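Local coordinates for probable thioesterase (Thermus thermophilus, PDB 1Z54), which probably hydrolyses fatty acyl-CoA thioesters, as a hot-dog-fold member of the 4-hydroxybenzoyl-CoA thioesterase family, at residues G51-A65 and L99-G112. Numbering follows the deposited sequence.
Sequences GVFFPVVELGLTFRA and LLAEGFTRHLCQVG
Thr62 and Glu102 exchange both backbone hydrogen bonds, Gly60 and Phe104 do the same, and strands 58-63 and 99-108 run antiparallel at 167°. A classic beta bulge breaks the ladder where Val57 and Glu58 both face Arg106; Val57 N to Arg106 O is 2.8 Å, the bond from Glu58 N weak.

Two salt bridges lie on the face bearing Phe104. Glu58, extended with CG anti to the backbone N (chi1 -173°), runs beside Arg106, whose NH1 meets the syn side of OE2 at 2.9 Å, well out of the carboxylate plane, with a weak second bond from NE. Arg64 grips Glu102 side-on, NE at 3.0 Å and NH1 at 3.1 Å from the same OE2. With an alanine here instead of Glu102, the Arg64 guanidinium would probably lose its mate and turn more freely.

Between the pairs, one face of the Phe104 ring lies over Gly60 N, offset toward the rim, while the Glu58 carboxylate stands at its edge, planes 86° apart. On the opposite face of the sheet, Leu59 CD1 touches Thr105 CG2.

In this strand pair, then, salt bridges and the Phe104 ring share one face, Leu59, Leu61, Thr105 and His107 meet helix 24-39 on the other, and strand 58-63 carries the ladder into the second subunit.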
loop_
_atom_site.group_PDB
_atom_site.type_symbol
_atom_site.label_atom_id
_atom_site.label_comp_id
_atom_site.label_asym_id
_atom_site.label_seq_id
_atom_site.Cartn_x
_atom_site.Cartn_y
_atom_site.Cartn_z
ATOM N N GLY A 51 -3.891 1.185 -25.682
ATOM C CA GLY A 51 -2.528 1.676 -25.660
ATOM C C GLY A 51 -2.481 3.174 -25.401
ATOM O O GLY A 51 -1.612 3.871 -25.920
ATOM N N VAL A 52 -3.422 3.672 -24.603
ATOM C CA VAL A 52 -3.478 5.095 -24.276
ATOM C C VAL A 52 -3.360 5.246 -22.759
ATOM O O VAL A 52 -4.065 4.580 -22.013
ATOM C CB VAL A 52 -4.807 5.724 -24.747
ATOM C CG1 VAL A 52 -4.772 7.229 -24.543
ATOM C CG2 VAL A 52 -5.049 5.390 -26.222
ATOM N N PHE A 53 -2.477 6.132 -22.309
ATOM C CA PHE A 53 -2.274 6.317 -20.874
ATOM C C PHE A 53 -2.274 7.781 -20.442
ATOM O O PHE A 53 -1.941 8.673 -21.220
ATOM C CB PHE A 53 -0.940 5.685 -20.461
ATOM C CG PHE A 53 -0.731 4.302 -21.010
ATOM C CD1 PHE A 53 -1.250 3.191 -20.358
ATOM C CD2 PHE A 53 -0.043 4.118 -22.205
ATOM C CE1 PHE A 53 -1.089 1.905 -20.885
ATOM C CE2 PHE A 53 0.123 2.843 -22.743
ATOM C CZ PHE A 53 -0.401 1.730 -22.080
ATOM N N PHE A 54 -2.644 8.007 -19.188
ATOM C CA PHE A 54 -2.659 9.342 -18.604
ATOM C C PHE A 54 -1.744 9.320 -17.393
ATOM O O PHE A 54 -2.199 9.468 -16.264
ATOM C CB PHE A 54 -4.068 9.721 -18.151
ATOM C CG PHE A 54 -5.032 9.941 -19.280
ATOM C CD1 PHE A 54 -6.374 9.617 -19.135
ATOM C CD2 PHE A 54 -4.602 10.475 -20.488
ATOM C CE1 PHE A 54 -7.273 9.818 -20.173
ATOM C CE2 PHE A 54 -5.497 10.679 -21.532
ATOM C CZ PHE A 54 -6.833 10.349 -21.372
ATOM N N PRO A 55 -0.438 9.113 -17.608
ATOM C CA PRO A 55 0.478 9.085 -16.466
ATOM C C PRO A 55 0.535 10.425 -15.727
ATOM O O PRO A 55 0.345 11.497 -16.325
ATOM C CB PRO A 55 1.813 8.708 -17.109
ATOM C CG PRO A 55 1.707 9.321 -18.467
ATOM C CD PRO A 55 0.297 8.952 -18.875
ATOM N N VAL A 56 0.788 10.343 -14.423
ATOM C CA VAL A 56 0.883 11.503 -13.549
ATOM C C VAL A 56 2.258 12.144 -13.674
ATOM O O VAL A 56 3.272 11.472 -13.504
ATOM C CB VAL A 56 0.677 11.092 -12.067
ATOM C CG1 VAL A 56 0.876 12.302 -11.146
ATOM C CG2 VAL A 56 -0.707 10.481 -11.884
ATOM N N VAL A 57 2.300 13.435 -13.990
ATOM C CA VAL A 57 3.586 14.119 -14.094
ATOM C C VAL A 57 3.785 15.028 -12.893
ATOM O O VAL A 57 4.900 15.427 -12.587
ATOM C CB VAL A 57 3.710 14.931 -15.398
ATOM C CG1 VAL A 57 3.761 13.984 -16.576
ATOM C CG2 VAL A 57 2.552 15.897 -15.530
ATOM N N GLU A 58 2.692 15.362 -12.215
ATOM C CA GLU A 58 2.795 16.184 -11.013
ATOM C C GLU A 58 1.617 15.982 -10.075
ATOM O O GLU A 58 0.473 15.865 -10.508
ATOM C CB GLU A 58 2.915 17.674 -11.342
ATOM C CG GLU A 58 3.191 18.506 -10.093
ATOM C CD GLU A 58 3.171 19.994 -10.351
ATOM O OE1 GLU A 58 3.413 20.760 -9.391
ATOM O OE2 GLU A 58 2.912 20.396 -11.508
ATOM N N LEU A 59 1.915 15.945 -8.784
ATOM C CA LEU A 59 0.895 15.759 -7.761
ATOM C C LEU A 59 1.044 16.860 -6.721
ATOM O O LEU A 59 2.152 17.325 -6.443
ATOM C CB LEU A 59 1.062 14.390 -7.089
ATOM C CG LEU A 59 0.294 14.133 -5.787
ATOM C CD1 LEU A 59 -1.203 14.053 -6.070
ATOM C CD2 LEU A 59 0.781 12.827 -5.155
ATOM N N GLY A 60 -0.079 17.279 -6.154
ATOM C CA GLY A 60 -0.053 18.308 -5.138
ATOM C C GLY A 60 -1.198 18.079 -4.178
ATOM O O GLY A 60 -2.338 17.904 -4.602
ATOM N N LEU A 61 -0.898 18.068 -2.885
ATOM C CA LEU A 61 -1.924 17.853 -1.882
ATOM C C LEU A 61 -1.735 18.718 -0.654
ATOM O O LEU A 61 -0.625 18.850 -0.135
ATOM C CB LEU A 61 -1.963 16.379 -1.456
ATOM C CG LEU A 61 -2.910 15.453 -2.226
ATOM C CD1 LEU A 61 -2.428 14.021 -2.115
ATOM C CD2 LEU A 61 -4.334 15.593 -1.680
ATOM N N THR A 62 -2.834 19.307 -0.197
ATOM C CA THR A 62 -2.816 20.132 1.002
ATOM C C THR A 62 -3.796 19.483 1.961
ATOM O O THR A 62 -4.984 19.350 1.662
ATOM C CB THR A 62 -3.240 21.583 0.705
ATOM O OG1 THR A 62 -2.302 22.166 -0.206
ATOM C CG2 THR A 62 -3.283 22.413 1.991
ATOM N N PHE A 63 -3.276 19.059 3.105
ATOM C CA PHE A 63 -4.063 18.382 4.123
ATOM C C PHE A 63 -4.546 19.392 5.158
ATOM O O PHE A 63 -3.739 20.008 5.855
ATOM C CB PHE A 63 -3.201 17.295 4.775
ATOM C CG PHE A 63 -2.554 16.359 3.782
ATOM C CD1 PHE A 63 -3.238 15.243 3.305
ATOM C CD2 PHE A 63 -1.260 16.606 3.308
ATOM C CE1 PHE A 63 -2.648 14.379 2.369
ATOM C CE2 PHE A 63 -0.661 15.751 2.372
ATOM C CZ PHE A 63 -1.357 14.635 1.902
ATOM N N ARG A 64 -5.865 19.556 5.246
ATOM C CA ARG A 64 -6.483 20.508 6.171
ATOM C C ARG A 64 -7.010 19.849 7.449
ATOM O O ARG A 64 -6.856 20.389 8.544
ATOM C CB ARG A 64 -7.643 21.224 5.476
ATOM C CG ARG A 64 -7.314 21.827 4.109
ATOM C CD ARG A 64 -6.407 23.038 4.230
ATOM N NE ARG A 64 -6.358 23.800 2.982
ATOM C CZ ARG A 64 -5.743 24.972 2.847
ATOM N NH1 ARG A 64 -5.747 25.598 1.677
ATOM N NH2 ARG A 64 -5.120 25.522 3.885
ATOM N N ALA A 65 -7.659 18.696 7.294
ATOM C CA ALA A 65 -8.221 17.958 8.421
ATOM C C ALA A 65 -8.113 16.488 8.067
ATOM O O ALA A 65 -8.226 16.117 6.901
ATOM C CB ALA A 65 -9.694 18.355 8.652
ATOM N N LEU A 99 -13.943 20.218 4.697
ATOM C CA LEU A 99 -12.862 19.942 3.760
ATOM C C LEU A 99 -11.741 19.232 4.523
ATOM O O LEU A 99 -11.319 19.681 5.593
ATOM C CB LEU A 99 -12.344 21.240 3.142
ATOM C CG LEU A 99 -11.169 21.134 2.166
ATOM C CD1 LEU A 99 -11.548 20.283 0.952
ATOM C CD2 LEU A 99 -10.760 22.538 1.734
ATOM N N LEU A 100 -11.274 18.113 3.981
ATOM C CA LEU A 100 -10.208 17.361 4.628
ATOM C C LEU A 100 -8.869 17.658 3.990
ATOM O O LEU A 100 -7.848 17.772 4.671
ATOM C CB LEU A 100 -10.499 15.862 4.555
ATOM C CG LEU A 100 -11.803 15.458 5.233
ATOM C CD1 LEU A 100 -11.853 13.937 5.360
ATOM C CD2 LEU A 100 -11.895 16.107 6.617
ATOM N N ALA A 101 -8.884 17.783 2.671
ATOM C CA ALA A 101 -7.678 18.070 1.920
ATOM C C ALA A 101 -8.105 18.449 0.519
ATOM O O ALA A 101 -9.241 18.202 0.120
ATOM C CB ALA A 101 -6.779 16.840 1.877
ATOM N N GLU A 102 -7.196 19.056 -0.227
ATOM C CA GLU A 102 -7.486 19.445 -1.597
ATOM C C GLU A 102 -6.208 19.285 -2.394
ATOM O O GLU A 102 -5.110 19.456 -1.861
ATOM C CB GLU A 102 -7.982 20.890 -1.651
ATOM C CG GLU A 102 -7.053 21.901 -1.017
ATOM C CD GLU A 102 -7.733 23.240 -0.794
ATOM O OE1 GLU A 102 -8.222 23.834 -1.782
ATOM O OE2 GLU A 102 -7.781 23.694 0.369
ATOM N N GLY A 103 -6.345 18.947 -3.671
ATOM C CA GLY A 103 -5.164 18.749 -4.486
ATOM C C GLY A 103 -5.421 18.713 -5.975
ATOM O O GLY A 103 -6.509 19.064 -6.461
ATOM N N PHE A 104 -4.402 18.277 -6.705
ATOM C CA PHE A 104 -4.492 18.205 -8.148
ATOM C C PHE A 104 -3.491 17.203 -8.697
ATOM O O PHE A 104 -2.533 16.823 -8.025
ATOM C CB PHE A 104 -4.197 19.589 -8.745
ATOM C CG PHE A 104 -2.749 19.989 -8.640
ATOM C CD1 PHE A 104 -1.842 19.632 -9.632
ATOM C CD2 PHE A 104 -2.281 20.671 -7.517
ATOM C CE1 PHE A 104 -0.482 19.944 -9.505
ATOM C CE2 PHE A 104 -0.926 20.989 -7.376
ATOM C CZ PHE A 104 -0.022 20.625 -8.372
ATOM N N THR A 105 -3.727 16.775 -9.925
ATOM C CA THR A 105 -2.824 15.867 -10.594
ATOM C C THR A 105 -2.720 16.339 -12.028
ATOM O O THR A 105 -3.730 16.529 -12.717
ATOM C CB THR A 105 -3.323 14.404 -10.584
ATOM O OG1 THR A 105 -4.665 14.351 -11.072
ATOM C CG2 THR A 105 -3.254 13.818 -9.178
ATOM N N ARG A 106 -1.487 16.561 -12.455
ATOM C CA ARG A 106 -1.204 16.999 -13.807
ATOM C C ARG A 106 -0.835 15.738 -14.575
ATOM O O ARG A 106 -0.064 14.913 -14.086
ATOM C CB ARG A 106 -0.025 17.973 -13.794
ATOM C CG ARG A 106 0.290 18.612 -15.123
ATOM C CD ARG A 106 -0.005 20.098 -15.059
ATOM N NE ARG A 106 0.683 20.736 -13.936
ATOM C CZ ARG A 106 0.417 21.966 -13.505
ATOM N NH1 ARG A 106 1.087 22.475 -12.477
ATOM N NH2 ARG A 106 -0.523 22.691 -14.102
ATOM N N HIS A 107 -1.390 15.578 -15.770
ATOM C CA HIS A 107 -1.093 14.401 -16.574
ATOM C C HIS A 107 -0.653 14.745 -17.986
ATOM O O HIS A 107 -0.977 15.803 -18.521
ATOM C CB HIS A 107 -2.326 13.503 -16.711
ATOM C CG HIS A 107 -2.873 12.991 -15.418
ATOM N ND1 HIS A 107 -3.569 13.787 -14.534
ATOM C CD2 HIS A 107 -2.873 11.745 -14.885
ATOM C CE1 HIS A 107 -3.980 13.053 -13.515
ATOM N NE2 HIS A 107 -3.570 11.810 -13.703
ATOM N N LEU A 108 0.096 13.831 -18.584
ATOM C CA LEU A 108 0.505 13.961 -19.969
ATOM C C LEU A 108 -0.225 12.770 -20.570
ATOM O O LEU A 108 -0.782 11.949 -19.832
ATOM C CB LEU A 108 2.018 13.785 -20.139
ATOM C CG LEU A 108 2.904 15.000 -19.854
ATOM C CD1 LEU A 108 4.350 14.623 -20.157
ATOM C CD2 LEU A 108 2.479 16.195 -20.714
ATOM N N CYS A 109 -0.250 12.671 -21.892
ATOM C CA CYS A 109 -0.920 11.543 -22.518
ATOM C C CYS A 109 0.119 10.698 -23.222
ATOM O O CYS A 109 0.923 11.206 -24.002
ATOM C CB CYS A 109 -1.981 12.009 -23.519
ATOM S SG CYS A 109 -2.858 10.639 -24.347
ATOM N N GLN A 110 0.112 9.405 -22.927
ATOM C CA GLN A 110 1.065 8.494 -23.537
ATOM C C GLN A 110 0.342 7.484 -24.416
ATOM O O GLN A 110 -0.614 6.840 -23.988
ATOM C CB GLN A 110 1.858 7.767 -22.452
ATOM C CG GLN A 110 2.997 6.901 -22.966
ATOM C CD GLN A 110 3.781 6.260 -21.835
ATOM O OE1 GLN A 110 4.275 6.947 -20.939
ATOM N NE2 GLN A 110 3.902 4.938 -21.872
ATOM N N VAL A 111 0.795 7.368 -25.655
ATOM C CA VAL A 111 0.211 6.420 -26.592
ATOM C C VAL A 111 1.343 5.607 -27.208
ATOM O O VAL A 111 2.168 6.135 -27.950
ATOM C CB VAL A 111 -0.599 7.151 -27.700
ATOM C CG1 VAL A 111 0.196 8.298 -28.254
ATOM C CG2 VAL A 111 -0.953 6.193 -28.819
ATOM N N GLY A 112 1.389 4.322 -26.874
ATOM C CA GLY A 112 2.434 3.465 -27.404
ATOM C C GLY A 112 3.829 3.901 -26.984
ATOM O O GLY A 112 4.684 4.206 -27.825
#